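Local coordinates for excretory-secretory protein 2 (Ancylostoma ceylanicum, PDB 3NSW) that is of unconfirmed function but is secreted by a hookworm, adopts a netrin-like fold and is thought to act as an immunomodulator, at residues F89-H93 and D94-Q98. Numbering follows the deposited sequence.
Sequences FVKLH and DGLSQ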
# COMPACT_ATOMS: atom_id res chain seq x y z
N PHE A 89 2.69 4.36 1.81
CA PHE A 89 3.79 4.11 0.89
C PHE A 89 3.43 3.00 -0.11
O PHE A 89 2.60 2.12 0.18
CB PHE A 89 5.12 3.81 1.63
CG PHE A 89 5.16 2.47 2.36
CD1 PHE A 89 5.30 1.26 1.65
CD2 PHE A 89 5.09 2.43 3.75
CE1 PHE A 89 5.35 0.03 2.33
CE2 PHE A 89 5.15 1.22 4.43
CZ PHE A 89 5.27 0.01 3.73
N VAL A 90 4.04 3.06 -1.29
CA VAL A 90 3.72 2.13 -2.38
C VAL A 90 5.02 1.65 -3.03
O VAL A 90 5.91 2.46 -3.28
CB VAL A 90 2.85 2.81 -3.47
CG1 VAL A 90 2.34 1.76 -4.48
CG2 VAL A 90 1.68 3.56 -2.85
N LYS A 91 5.10 0.35 -3.30
CA LYS A 91 6.25 -0.24 -3.97
C LYS A 91 5.75 -1.31 -4.94
O LYS A 91 4.86 -2.09 -4.60
CB LYS A 91 7.19 -0.87 -2.93
CG LYS A 91 8.20 -1.89 -3.49
CD LYS A 91 9.58 -1.29 -3.74
CE LYS A 91 10.48 -2.32 -4.41
NZ LYS A 91 11.93 -2.01 -4.31
N LEU A 92 6.28 -1.32 -6.16
CA LEU A 92 5.94 -2.35 -7.13
C LEU A 92 6.27 -3.73 -6.57
O LEU A 92 7.40 -3.99 -6.17
CB LEU A 92 6.73 -2.14 -8.43
CG LEU A 92 6.22 -2.87 -9.67
CD1 LEU A 92 4.93 -2.22 -10.12
CD2 LEU A 92 7.27 -2.82 -10.77
N HIS A 93 5.27 -4.61 -6.52
CA HIS A 93 5.46 -5.94 -5.95
C HIS A 93 6.54 -6.74 -6.68
O HIS A 93 7.36 -7.40 -6.04
CB HIS A 93 4.14 -6.71 -5.92
CG HIS A 93 4.24 -8.03 -5.24
ND1 HIS A 93 4.38 -9.22 -5.92
CD2 HIS A 93 4.21 -8.36 -3.92
CE1 HIS A 93 4.45 -10.22 -5.06
NE2 HIS A 93 4.34 -9.72 -3.84
N ASP A 94 6.56 -6.65 -8.01
CA ASP A 94 7.55 -7.37 -8.84
C ASP A 94 8.98 -6.84 -8.64
O ASP A 94 9.94 -7.45 -9.13
CB ASP A 94 7.18 -7.31 -10.33
CG ASP A 94 6.02 -8.23 -10.70
OD1 ASP A 94 5.72 -9.18 -9.94
OD2 ASP A 94 5.40 -7.98 -11.76
N GLY A 95 9.11 -5.71 -7.95
CA GLY A 95 10.41 -5.11 -7.67
C GLY A 95 11.00 -5.39 -6.29
O GLY A 95 12.05 -4.85 -5.95
N LEU A 96 10.33 -6.23 -5.51
CA LEU A 96 10.80 -6.61 -4.16
C LEU A 96 12.12 -7.39 -4.17
O LEU A 96 12.27 -8.38 -4.90
CB LEU A 96 9.73 -7.44 -3.43
CG LEU A 96 8.43 -6.80 -2.91
CD1 LEU A 96 7.48 -7.87 -2.39
CD2 LEU A 96 8.70 -5.79 -1.82
N SER A 97 13.08 -6.94 -3.36
CA SER A 97 14.32 -7.68 -3.13
C SER A 97 14.11 -8.71 -2.01
O SER A 97 13.10 -8.66 -1.30
CB SER A 97 15.45 -6.72 -2.75
OG SER A 97 15.14 -6.09 -1.52
N GLN A 98 15.06 -9.63 -1.84
CA GLN A 98 14.96 -10.62 -0.77
C GLN A 98 14.95 -9.96 0.60
O GLN A 98 14.22 -10.41 1.50
CB GLN A 98 16.07 -11.68 -0.88
CG GLN A 98 15.92 -12.86 0.09
CD GLN A 98 14.57 -13.57 -0.04
OE1 GLN A 98 14.12 -13.89 -1.14
NE2 GLN A 98 13.93 -13.81 1.10
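With CG anti to the backbone N (chi1 -175°), His93 swings its imidazole beside its own carbonyl, where Leu96, its CG set beside its backbone N (chi1 -71°), brings a methyl to meet it. The two side chains cross obliquely, Leu96 CD1 lying 3.6 Å from His93 CD2, while Leu96 CG sits 3.4 Å from His93 O. Leucine suits this place because one methyl meets the ring carbon while the branch point lies against the carbonyl oxygen; the imidazole also stacks with Tyr27 and touches Tyr46.

The backbone beneath makes a short 3-10 turn where strand 88-92 ends and the chain heads for helix 98-104. Two successive i to i+3 bonds hold it: Gly95 N donates to Leu92 O over 3.0 Å, and Leu96 N to His93 O over 3.2 Å, the straighter of the two at 165°. Both donors stand above the carbonyl planes rather than on a lone pair. Gly95 carries no side chain on the side where the Lys91 chain lies against its carbonyl.

Lys91 sends its long chain along the turn until CE is 3.4 Å from Gly95 O. NZ makes only a weak hydrogen bond to that oxygen, at 3.3 Å; its stronger partner is Ser12 O, and it also forms a salt bridge with Glu100 of helix 98-104. Lysine fits because its length lets one ammonium reach Ser12 O and the Glu100 carboxylate, and more loosely Gly95 O. Glu100 also accepts a bond from Ser97 N, and the Ser97 side chain caps a backbone N, consistent with a capping box at the helix start. The backbone bonds thus fix the turn, while the salt bridge ties strand 88-92, the last in the sequence, to the C-terminal helix; beside Glu100 the ammonium would be expected to stay protonated.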